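Local coordinates for ABC transporter substrate-binding protein (Bradyrhizobium japonicum, PDB 4I1D) that probably carries small solutes, perhaps polyamines, through the periplasm to an ABC importer, and holds D-malate in its binding cleft in this crystal, at residues 20-25 with 256-261; 101-106 with 265-270. All coordinates share one frame; numbering follows the deposited sequence.

Contacts 1 and 2 lie side by side, their centres 12 Å apart, and share one piece of chain running from helix 255-260 to strand 268-269. Helix 255-260 packs on helix 12-30 in contact 1, and the chain that follows it then settles beside strand 100-112 in contact 2. Gln-258 spans the two: its NE2 is hydrogen-bonded to Tyr-102 O at 3.1 Å. Ile-22 CD1 packs 3.7 Å from Tyr-102 OH, a hydroxyl hydrogen-bonded to Gln-18. Contact 1 stands back from the ligand, the Leu-261 side chain being about 14 Å from D-malate, whereas the Tyr-267 side chain of contact 2 comes within about 6 Å of that of Arg-208, a malate-binding residue.

Contact 1: residues 20-25 with 256-261; sequences VAILDP and VHQANL
Pro-25 CB lies against the imidazole of His-257, and Ala-21 O is obliquely near the same ring but closer to CB of the histidine. The proline carbon makes an off-centre CH-pi contact, 4.1 Å from the ring centroid, and NE2 is its nearest atom. A hydrogen bond joins the ring's other nitrogen, ND1, to Glu-251 O. The second flat group, the Asn-260 amide, is turned back on its own helix: ND2 donates to Val-256 O at 3.0 Å in a straight bond (179°), with the acceptor in the amide plane and the donor above the carbonyl plane. Its CB remains against Ala-21 CB. This small methyl lies between the helices, 3.5 Å from Leu-261 CA, where the axes approach to 7.9 Å at 141°. Ile-22 works alongside it. Its CG1 lies 3.7 Å from His-257 O, and an extended chi2 (179°) carries CD1 to 3.8 Å from Gln-258 NE2, the two side chains crossing obliquely. That amide is not left to the isoleucine, since OE1 accepts from Asn-271 N and NE2 also donates to Ala-252 O. Methyl, methylene and ring surfaces thus pack on side chains and on backbone, carbonyl oxygens included, without a hydrogen bond crossing between 20-25 and 256-261, while His-257, Gln-258 and Asn-260 bond to other partners.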
# COMPACT_ATOMS: atom_id res chain seq x y z
N VAL A 20 -37.79 27.76 -13.75
CA VAL A 20 -38.62 28.81 -14.32
C VAL A 20 -39.61 28.25 -15.34
O VAL A 20 -40.80 28.56 -15.29
CB VAL A 20 -37.76 29.87 -15.02
CG1 VAL A 20 -38.66 30.89 -15.69
CG2 VAL A 20 -36.85 30.53 -14.01
N ALA A 21 -39.11 27.42 -16.25
CA ALA A 21 -39.89 26.91 -17.37
C ALA A 21 -40.83 25.78 -16.99
O ALA A 21 -41.93 25.67 -17.54
CB ALA A 21 -38.96 26.44 -18.47
N ILE A 22 -40.40 24.91 -16.08
CA ILE A 22 -41.09 23.64 -15.87
C ILE A 22 -41.56 23.34 -14.45
O ILE A 22 -42.74 23.06 -14.24
CB ILE A 22 -40.26 22.47 -16.39
CG1 ILE A 22 -40.11 22.57 -17.91
CG2 ILE A 22 -40.90 21.15 -15.99
CD1 ILE A 22 -39.30 21.48 -18.51
N LEU A 23 -40.66 23.40 -13.48
CA LEU A 23 -41.00 23.02 -12.11
C LEU A 23 -42.06 23.95 -11.49
O LEU A 23 -43.11 23.49 -11.06
CB LEU A 23 -39.75 22.94 -11.23
CG LEU A 23 -38.65 22.06 -11.82
CD1 LEU A 23 -37.44 21.95 -10.89
CD2 LEU A 23 -39.20 20.68 -12.16
N ASP A 24 -41.79 25.25 -11.45
CA ASP A 24 -42.75 26.20 -10.87
C ASP A 24 -44.13 26.15 -11.53
O ASP A 24 -45.14 26.07 -10.83
CB ASP A 24 -42.21 27.64 -10.90
CG ASP A 24 -41.25 27.93 -9.76
OD1 ASP A 24 -41.09 27.06 -8.88
OD2 ASP A 24 -40.66 29.03 -9.74
N PRO A 25 -44.18 26.22 -12.87
CA PRO A 25 -45.52 26.17 -13.49
C PRO A 25 -46.22 24.83 -13.22
O PRO A 25 -47.42 24.82 -12.97
CB PRO A 25 -45.22 26.34 -14.98
CG PRO A 25 -43.84 26.97 -15.04
CD PRO A 25 -43.10 26.41 -13.86
N VAL A 256 -46.36 23.08 -23.81
CA VAL A 256 -46.11 24.47 -23.45
C VAL A 256 -44.96 24.62 -22.45
O VAL A 256 -44.05 25.40 -22.67
CB VAL A 256 -47.37 25.13 -22.87
CG1 VAL A 256 -47.08 26.57 -22.46
CG2 VAL A 256 -48.51 25.08 -23.88
N HIS A 257 -45.02 23.86 -21.36
CA HIS A 257 -43.96 23.93 -20.35
C HIS A 257 -42.63 23.63 -21.01
O HIS A 257 -41.63 24.33 -20.79
CB HIS A 257 -44.22 22.94 -19.21
CG HIS A 257 -45.42 23.26 -18.38
ND1 HIS A 257 -45.99 22.36 -17.50
CD2 HIS A 257 -46.17 24.39 -18.29
CE1 HIS A 257 -47.03 22.92 -16.91
NE2 HIS A 257 -47.16 24.15 -17.37
N GLN A 258 -42.63 22.60 -21.84
CA GLN A 258 -41.46 22.18 -22.58
C GLN A 258 -40.97 23.25 -23.56
O GLN A 258 -39.78 23.52 -23.64
CB GLN A 258 -41.77 20.88 -23.33
CG GLN A 258 -41.72 19.64 -22.44
CD GLN A 258 -40.33 19.05 -22.38
OE1 GLN A 258 -39.68 18.86 -23.41
NE2 GLN A 258 -39.84 18.77 -21.17
N ALA A 259 -41.89 23.85 -24.31
CA ALA A 259 -41.52 24.90 -25.25
C ALA A 259 -40.91 26.09 -24.52
O ALA A 259 -40.18 26.89 -25.11
CB ALA A 259 -42.74 25.34 -26.12
N ASN A 260 -41.19 26.21 -23.22
CA ASN A 260 -40.65 27.34 -22.45
C ASN A 260 -39.21 27.14 -22.01
O ASN A 260 -38.52 28.11 -21.69
CB ASN A 260 -41.53 27.66 -21.25
CG ASN A 260 -42.58 28.72 -21.57
OD1 ASN A 260 -42.38 29.91 -21.32
ND2 ASN A 260 -43.70 28.28 -22.13
N LEU A 261 -38.75 25.90 -22.00
CA LEU A 261 -37.40 25.61 -21.52
C LEU A 261 -36.30 26.31 -22.33
O LEU A 261 -35.45 27.00 -21.75
CB LEU A 261 -37.13 24.10 -21.44
CG LEU A 261 -35.71 23.77 -20.99
CD1 LEU A 261 -35.44 24.36 -19.62
CD2 LEU A 261 -35.48 22.27 -20.98

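Contact 2: residues 101-106 with 265-270; sequences SYEFYS and IDYGPG. With SO4 (sulfate ion), chain J.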
# COMPACT_ATOMS: atom_id res chain seq x y z
N SER A 101 -38.20 11.31 -22.64
CA SER A 101 -37.22 12.33 -23.04
C SER A 101 -37.60 13.70 -22.49
O SER A 101 -38.76 14.12 -22.58
CB SER A 101 -37.08 12.39 -24.56
OG SER A 101 -36.70 11.13 -25.07
N TYR A 102 -36.62 14.40 -21.93
CA TYR A 102 -36.89 15.62 -21.17
C TYR A 102 -36.31 16.87 -21.84
O TYR A 102 -36.96 17.90 -21.90
CB TYR A 102 -36.37 15.44 -19.75
CG TYR A 102 -36.62 16.58 -18.79
CD1 TYR A 102 -37.90 17.04 -18.52
CD2 TYR A 102 -35.56 17.15 -18.08
CE1 TYR A 102 -38.11 18.06 -17.62
CE2 TYR A 102 -35.75 18.16 -17.19
CZ TYR A 102 -37.03 18.62 -16.95
OH TYR A 102 -37.22 19.63 -16.04
N GLU A 103 -35.08 16.75 -22.35
CA GLU A 103 -34.43 17.83 -23.08
C GLU A 103 -33.25 17.30 -23.90
O GLU A 103 -32.64 16.29 -23.54
CB GLU A 103 -33.94 18.90 -22.09
CG GLU A 103 -33.04 18.34 -21.01
CD GLU A 103 -31.57 18.23 -21.43
OE1 GLU A 103 -30.83 17.42 -20.83
OE2 GLU A 103 -31.14 18.95 -22.36
N PHE A 104 -32.92 17.98 -24.99
CA PHE A 104 -31.79 17.58 -25.82
C PHE A 104 -30.64 18.58 -25.70
O PHE A 104 -30.87 19.79 -25.68
CB PHE A 104 -32.21 17.48 -27.27
CG PHE A 104 -33.08 16.31 -27.57
CD1 PHE A 104 -34.46 16.42 -27.46
CD2 PHE A 104 -32.53 15.10 -27.97
CE1 PHE A 104 -35.27 15.34 -27.74
CE2 PHE A 104 -33.34 14.02 -28.25
CZ PHE A 104 -34.71 14.13 -28.13
N TYR A 105 -29.42 18.05 -25.60
CA TYR A 105 -28.20 18.85 -25.62
C TYR A 105 -27.19 18.23 -26.56
O TYR A 105 -27.33 17.07 -26.93
CB TYR A 105 -27.59 18.96 -24.23
CG TYR A 105 -27.19 17.64 -23.59
CD1 TYR A 105 -25.86 17.24 -23.52
CD2 TYR A 105 -28.14 16.80 -23.03
CE1 TYR A 105 -25.49 16.04 -22.91
CE2 TYR A 105 -27.78 15.60 -22.43
CZ TYR A 105 -26.46 15.23 -22.36
OH TYR A 105 -26.13 14.04 -21.75
N SER A 106 -26.17 19.00 -26.94
CA SER A 106 -25.15 18.50 -27.85
C SER A 106 -23.74 18.64 -27.29
O SER A 106 -23.44 19.61 -26.58
CB SER A 106 -25.23 19.22 -29.19
OG SER A 106 -26.51 19.06 -29.77
N ILE A 265 -32.65 28.60 -21.77
CA ILE A 265 -31.37 27.93 -21.92
C ILE A 265 -31.31 27.27 -23.29
O ILE A 265 -32.34 26.90 -23.85
CB ILE A 265 -31.12 26.92 -20.78
CG1 ILE A 265 -29.64 26.55 -20.71
CG2 ILE A 265 -32.04 25.70 -20.92
CD1 ILE A 265 -29.27 25.76 -19.48
N ASP A 266 -30.10 27.14 -23.81
CA ASP A 266 -29.85 26.66 -25.16
C ASP A 266 -29.99 25.13 -25.31
O ASP A 266 -29.13 24.48 -25.91
CB ASP A 266 -28.45 27.11 -25.61
CG ASP A 266 -28.24 26.94 -27.09
OD1 ASP A 266 -29.22 27.09 -27.85
OD2 ASP A 266 -27.08 26.66 -27.50
N TYR A 267 -31.05 24.56 -24.75
CA TYR A 267 -31.29 23.13 -24.90
C TYR A 267 -32.62 22.92 -25.59
O TYR A 267 -33.48 23.80 -25.57
CB TYR A 267 -31.25 22.42 -23.54
CG TYR A 267 -29.87 22.48 -22.92
CD1 TYR A 267 -28.73 22.35 -23.70
CD2 TYR A 267 -29.70 22.69 -21.55
CE1 TYR A 267 -27.45 22.42 -23.14
CE2 TYR A 267 -28.42 22.76 -20.98
CZ TYR A 267 -27.30 22.63 -21.79
OH TYR A 267 -26.02 22.69 -21.25
N GLY A 268 -32.77 21.78 -26.25
CA GLY A 268 -33.97 21.49 -27.01
C GLY A 268 -35.00 20.79 -26.15
O GLY A 268 -34.65 20.13 -25.18
N PRO A 269 -36.29 20.93 -26.51
CA PRO A 269 -37.35 20.28 -25.73
C PRO A 269 -37.36 18.77 -25.96
O PRO A 269 -37.28 18.33 -27.11
CB PRO A 269 -38.64 20.93 -26.27
CG PRO A 269 -38.31 21.28 -27.68
CD PRO A 269 -36.81 21.59 -27.72
N GLY A 270 -37.44 17.98 -24.89
CA GLY A 270 -37.60 16.54 -25.03
C GLY A 270 -38.86 16.19 -25.81
O GLY A 270 -38.88 15.20 -26.54
S SO4 J . -28.42 30.52 -23.72
O1 SO4 J . -29.78 30.93 -23.37
O2 SO4 J . -28.23 29.11 -23.37
O3 SO4 J . -28.23 30.70 -25.16
O4 SO4 J . -27.45 31.32 -22.99
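Phe-104 and Gly-268 form an antiparallel hydrogen-bonded pair, joined by two backbone bonds: Phe-104 N to Gly-268 O at 2.8 Å (161°) and Gly-268 N to Phe-104 O, also 2.8 Å (164°). A weak third bond, Gly-270 N to Tyr-102 O, extends the pairing. Gly-270 packs so closely on Ser-101 and Tyr-102 that a CB there would clash with their backbone. Chi1 of Phe-104 (-72°) sets CG anti to the carbonyl carbon; the ring beyond it has Pro-269 O at its edge, in plane, 3.4 Å from CD1. Tyr-267 lies alongside Glu-103: OE2 is 3.7 Å from Tyr-267 CB, and CD1 of the tyrosine rests 3.6 Å from Tyr-105 CB. An alanine in place of Tyr-267 would probably open a gap beside Tyr-105 CB and strip Glu-103 OE2 of the ring atoms that flank it. OE2 is buried without a polar partner, whereas OE1 is held by Thr-231 OG1. Farther out, Asp-266, centre of an inverse gamma turn, gives a weak N-H bond to a sulfate, probably from the crystallisation liquor. Thr-231 also faces Tyr-102 and Glu-103 together, a classic beta bulge, which ties strand 100-112 to strand 219-235. The short 268-269 strand thus adds to the mixed sheet, with Tyr-14 of helix 12-30 packing on Tyr-102 and Glu-103, and Asn-206 of helix 206-214 against Tyr-105 and Tyr-267.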